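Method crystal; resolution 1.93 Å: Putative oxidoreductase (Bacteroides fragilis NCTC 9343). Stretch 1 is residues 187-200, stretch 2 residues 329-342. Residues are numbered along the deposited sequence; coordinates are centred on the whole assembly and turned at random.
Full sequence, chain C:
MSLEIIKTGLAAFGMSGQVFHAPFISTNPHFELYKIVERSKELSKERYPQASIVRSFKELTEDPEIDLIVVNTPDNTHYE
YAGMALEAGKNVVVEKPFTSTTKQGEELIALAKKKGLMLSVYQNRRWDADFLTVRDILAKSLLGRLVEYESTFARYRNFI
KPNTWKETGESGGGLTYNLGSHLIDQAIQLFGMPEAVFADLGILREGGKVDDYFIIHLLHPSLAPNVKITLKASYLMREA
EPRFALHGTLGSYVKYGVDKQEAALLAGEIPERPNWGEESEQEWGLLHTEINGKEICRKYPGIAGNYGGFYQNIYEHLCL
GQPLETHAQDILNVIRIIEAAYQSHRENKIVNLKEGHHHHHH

Stretch 1 (187-200) AIQLFGMPEAVFAD
Stretch 2, residues 329-342: QDILNVIRIIEAAY

A long helix packed against a chain that changes secondary structure illustrates how rotamers let one helical face serve several partners. In this putative oxidoreductase, residues 329-342 form one continuous helix. The other stretch ends a helix at Phe191, turns at Gly192 (phi 90°, psi -179°, a conformation that calls for glycine), runs extended through Met193 and Pro194, bends at Glu195 (-70/-35) and then runs as a strand through Asp200 and on. The helix axes approach to 11.3 Å at 107°; strand and long helix come to 7.4 Å at 55°. CA atoms pair Ile188 with Val334 (7.9 Å), Met193 with Asn333 (8.1 Å) and Ala199 with Ala341 (5.0 Å), so the separation narrows where both residues are alanine.

Ile337 is the hub. With chi1 and chi2 both m, its CD1 lies 3.7 Å from Met193 CE and 3.7 Å from Pro194 CD, while its CG1 meets Ile188 CD1 at 4.0 Å and its CG2 faces Val197 CG2 at 4.2 Å. Ile188, m then t, extends CD1 to 4.0 Å from Val334 CG2. Met193 is m at all three chi angles, a folded shape that brings CE within 3.8 Å of Asn333 O and 4.0 Å of NH1 of the extended Arg336.

Along the strand, side chains alternate: Val197 (chi1 t) and Ala199 point toward the helix, Phe198 and Asp200 away. Val197 CB sits 4.1 Å from Ala340 CB, and Ala199 CB 3.6 Å from Ala341 CB.

No direct hydrogen bond crosses the contact. Gln189 (m, m, chi3 -63°) and Asp330 (m, chi2 -6°) start sideways but converge at their ends. Gln189 NE2 and Asp330 OD2, 3.5 Å apart at a poor angle, share a water that accepts from Gln189 NE2 (3.2 Å) and can donate to Asp330 OD2 (3.1 Å).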

# COMPACT_ATOMS: atom_id res chain seq x y z
N ALA C 187 -1.57 7.78 -13.83
CA ALA C 187 -2.88 7.78 -13.17
C ALA C 187 -3.82 8.82 -13.75
O ALA C 187 -5.01 8.55 -13.94
CB ALA C 187 -2.75 7.96 -11.64
N ILE C 188 -3.27 10.00 -14.03
CA ILE C 188 -4.04 11.10 -14.67
C ILE C 188 -4.51 10.71 -16.07
O ILE C 188 -5.66 10.97 -16.44
CB ILE C 188 -3.23 12.42 -14.73
CG1 ILE C 188 -2.97 12.96 -13.32
CG2 ILE C 188 -3.95 13.50 -15.57
CD1 ILE C 188 -1.88 14.04 -13.30
N GLN C 189 -3.64 10.05 -16.84
CA GLN C 189 -4.04 9.56 -18.17
C GLN C 189 -5.24 8.62 -18.11
O GLN C 189 -6.16 8.72 -18.93
CB GLN C 189 -2.85 8.90 -18.90
CG GLN C 189 -1.85 9.92 -19.45
CD GLN C 189 -2.50 10.93 -20.41
OE1 GLN C 189 -3.02 10.55 -21.46
NE2 GLN C 189 -2.48 12.21 -20.04
N LEU C 190 -5.26 7.72 -17.13
CA LEU C 190 -6.37 6.78 -17.03
C LEU C 190 -7.64 7.34 -16.41
O LEU C 190 -8.73 6.98 -16.83
CB LEU C 190 -5.96 5.51 -16.28
CG LEU C 190 -4.77 4.71 -16.81
CD1 LEU C 190 -4.46 3.57 -15.86
CD2 LEU C 190 -5.04 4.16 -18.21
N PHE C 191 -7.51 8.22 -15.41
CA PHE C 191 -8.64 8.51 -14.52
C PHE C 191 -8.95 9.99 -14.35
O PHE C 191 -9.96 10.33 -13.76
CB PHE C 191 -8.42 7.90 -13.12
CG PHE C 191 -8.09 6.44 -13.13
CD1 PHE C 191 -9.02 5.52 -13.59
CD2 PHE C 191 -6.85 6.00 -12.71
CE1 PHE C 191 -8.72 4.16 -13.63
CE2 PHE C 191 -6.55 4.65 -12.73
CZ PHE C 191 -7.48 3.73 -13.19
N GLY C 192 -8.07 10.85 -14.85
CA GLY C 192 -8.28 12.30 -14.74
C GLY C 192 -7.68 12.90 -13.48
O GLY C 192 -7.06 12.20 -12.66
N MET C 193 -7.85 14.21 -13.31
CA MET C 193 -7.37 14.91 -12.14
C MET C 193 -8.26 14.67 -10.91
O MET C 193 -9.49 14.64 -11.02
CB MET C 193 -7.20 16.42 -12.43
CG MET C 193 -6.06 16.72 -13.41
SD MET C 193 -4.38 16.64 -12.75
CE MET C 193 -4.26 18.20 -11.86
N PRO C 194 -7.64 14.47 -9.73
CA PRO C 194 -8.40 14.22 -8.51
C PRO C 194 -8.99 15.50 -7.89
O PRO C 194 -8.49 16.61 -8.13
CB PRO C 194 -7.35 13.62 -7.57
CG PRO C 194 -6.09 14.26 -7.98
CD PRO C 194 -6.18 14.45 -9.47
N GLU C 195 -10.03 15.36 -7.08
CA GLU C 195 -10.52 16.48 -6.28
C GLU C 195 -9.56 16.85 -5.15
O GLU C 195 -9.41 18.03 -4.81
CB GLU C 195 -11.88 16.15 -5.68
CG GLU C 195 -12.97 15.97 -6.71
CD GLU C 195 -14.27 15.54 -6.07
OE1 GLU C 195 -14.43 15.73 -4.85
OE2 GLU C 195 -15.14 15.01 -6.80
N ALA C 196 -8.90 15.84 -4.57
CA ALA C 196 -8.02 16.07 -3.43
C ALA C 196 -6.82 15.12 -3.43
O ALA C 196 -6.81 14.12 -4.15
CB ALA C 196 -8.82 15.95 -2.12
N VAL C 197 -5.81 15.45 -2.64
CA VAL C 197 -4.59 14.62 -2.54
C VAL C 197 -4.23 14.38 -1.06
O VAL C 197 -4.18 15.31 -0.27
CB VAL C 197 -3.39 15.27 -3.28
CG1 VAL C 197 -2.06 14.52 -2.97
CG2 VAL C 197 -3.63 15.30 -4.81
N PHE C 198 -3.99 13.11 -0.70
CA PHE C 198 -3.30 12.81 0.53
C PHE C 198 -1.94 12.23 0.17
O PHE C 198 -1.83 11.42 -0.75
CB PHE C 198 -4.10 11.83 1.40
CG PHE C 198 -3.26 11.17 2.49
CD1 PHE C 198 -3.13 11.76 3.74
CD2 PHE C 198 -2.58 9.98 2.24
CE1 PHE C 198 -2.34 11.17 4.73
CE2 PHE C 198 -1.79 9.38 3.22
CZ PHE C 198 -1.68 9.98 4.47
N ALA C 199 -0.90 12.64 0.89
CA ALA C 199 0.41 12.01 0.76
C ALA C 199 1.12 11.89 2.09
O ALA C 199 1.00 12.74 2.96
CB ALA C 199 1.28 12.78 -0.22
N ASP C 200 1.91 10.83 2.22
CA ASP C 200 2.81 10.69 3.34
C ASP C 200 4.16 10.30 2.77
O ASP C 200 4.27 9.31 2.03
CB ASP C 200 2.29 9.63 4.33
CG ASP C 200 3.11 9.56 5.63
OD1 ASP C 200 3.95 10.45 5.89
OD2 ASP C 200 2.90 8.61 6.41
N GLN C 329 1.36 20.54 -21.24
CA GLN C 329 0.41 20.81 -20.14
C GLN C 329 0.28 19.59 -19.21
O GLN C 329 0.07 19.74 -18.01
CB GLN C 329 -0.96 21.21 -20.68
CG GLN C 329 -2.00 21.61 -19.64
CD GLN C 329 -1.62 22.85 -18.88
OE1 GLN C 329 -1.24 23.87 -19.47
NE2 GLN C 329 -1.74 22.80 -17.55
N ASP C 330 0.44 18.38 -19.77
CA ASP C 330 0.41 17.15 -18.98
C ASP C 330 1.43 17.16 -17.83
O ASP C 330 1.08 16.75 -16.73
CB ASP C 330 0.61 15.90 -19.85
CG ASP C 330 -0.61 15.57 -20.69
OD1 ASP C 330 -1.67 16.21 -20.54
OD2 ASP C 330 -0.51 14.64 -21.52
N ILE C 331 2.65 17.63 -18.07
CA ILE C 331 3.65 17.68 -17.01
C ILE C 331 3.38 18.80 -16.00
O ILE C 331 3.75 18.67 -14.84
CB ILE C 331 5.12 17.69 -17.53
CG1 ILE C 331 6.10 17.16 -16.48
CG2 ILE C 331 5.57 19.07 -17.93
CD1 ILE C 331 5.88 15.71 -16.07
N LEU C 332 2.71 19.88 -16.42
CA LEU C 332 2.34 20.92 -15.47
C LEU C 332 1.28 20.38 -14.52
O LEU C 332 1.31 20.66 -13.33
CB LEU C 332 1.84 22.18 -16.17
CG LEU C 332 2.81 22.99 -17.02
CD1 LEU C 332 2.20 24.37 -17.18
CD2 LEU C 332 4.21 23.11 -16.41
N ASN C 333 0.35 19.59 -15.07
CA ASN C 333 -0.68 18.90 -14.29
C ASN C 333 -0.08 17.92 -13.29
O ASN C 333 -0.50 17.85 -12.13
CB ASN C 333 -1.64 18.17 -15.23
CG ASN C 333 -2.52 19.11 -16.04
OD1 ASN C 333 -2.52 20.33 -15.80
ND2 ASN C 333 -3.27 18.56 -16.99
N VAL C 334 0.93 17.17 -13.75
CA VAL C 334 1.66 16.24 -12.90
C VAL C 334 2.34 16.97 -11.75
O VAL C 334 2.23 16.54 -10.60
CB VAL C 334 2.65 15.43 -13.73
CG1 VAL C 334 3.67 14.70 -12.85
CG2 VAL C 334 1.89 14.46 -14.59
N ILE C 335 3.00 18.08 -12.06
CA ILE C 335 3.71 18.91 -11.08
C ILE C 335 2.77 19.52 -10.04
O ILE C 335 3.14 19.65 -8.88
CB ILE C 335 4.60 19.99 -11.76
CG1 ILE C 335 5.85 19.34 -12.35
CG2 ILE C 335 5.01 21.12 -10.79
CD1 ILE C 335 6.62 20.24 -13.31
N ARG C 336 1.55 19.86 -10.46
CA ARG C 336 0.54 20.34 -9.54
C ARG C 336 0.23 19.27 -8.48
O ARG C 336 0.17 19.58 -7.28
CB ARG C 336 -0.74 20.72 -10.28
CG ARG C 336 -1.84 21.27 -9.39
CD ARG C 336 -2.97 21.83 -10.23
NE ARG C 336 -4.08 22.35 -9.44
CZ ARG C 336 -5.34 22.38 -9.86
NH1 ARG C 336 -5.66 21.90 -11.06
NH2 ARG C 336 -6.29 22.86 -9.07
N ILE C 337 0.03 18.03 -8.93
CA ILE C 337 -0.16 16.89 -8.02
C ILE C 337 1.04 16.65 -7.10
O ILE C 337 0.86 16.45 -5.90
CB ILE C 337 -0.54 15.59 -8.80
CG1 ILE C 337 -1.76 15.82 -9.69
CG2 ILE C 337 -0.81 14.41 -7.83
CD1 ILE C 337 -2.98 16.26 -8.95
N ILE C 338 2.25 16.71 -7.65
CA ILE C 338 3.48 16.56 -6.86
C ILE C 338 3.57 17.64 -5.76
O ILE C 338 3.88 17.34 -4.61
CB ILE C 338 4.74 16.61 -7.74
CG1 ILE C 338 4.86 15.33 -8.58
CG2 ILE C 338 6.00 16.80 -6.90
CD1 ILE C 338 6.04 15.33 -9.55
N GLU C 339 3.28 18.88 -6.13
CA GLU C 339 3.30 19.98 -5.17
C GLU C 339 2.23 19.79 -4.10
O GLU C 339 2.49 20.06 -2.93
CB GLU C 339 3.16 21.33 -5.89
CG GLU C 339 4.45 21.73 -6.63
CD GLU C 339 4.30 22.99 -7.48
OE1 GLU C 339 3.17 23.50 -7.64
OE2 GLU C 339 5.33 23.48 -7.99
N ALA C 340 1.06 19.30 -4.50
CA ALA C 340 -0.01 18.98 -3.53
C ALA C 340 0.37 17.86 -2.58
O ALA C 340 0.02 17.90 -1.40
CB ALA C 340 -1.29 18.66 -4.24
N ALA C 341 1.11 16.87 -3.08
CA ALA C 341 1.62 15.77 -2.28
C ALA C 341 2.64 16.26 -1.23
O ALA C 341 2.57 15.88 -0.06
CB ALA C 341 2.24 14.68 -3.18
N TYR C 342 3.57 17.12 -1.66
CA TYR C 342 4.51 17.75 -0.74
C TYR C 342 3.81 18.62 0.31
O TYR C 342 4.16 18.57 1.49
CB TYR C 342 5.61 18.51 -1.50
CG TYR C 342 6.76 17.62 -1.95
CD1 TYR C 342 7.75 17.21 -1.05
CD2 TYR C 342 6.88 17.20 -3.27
CE1 TYR C 342 8.81 16.40 -1.46
CE2 TYR C 342 7.93 16.38 -3.68
CZ TYR C 342 8.89 15.98 -2.78
OH TYR C 342 9.95 15.17 -3.18
O HOH W 1 -3.45 14.24 -22.29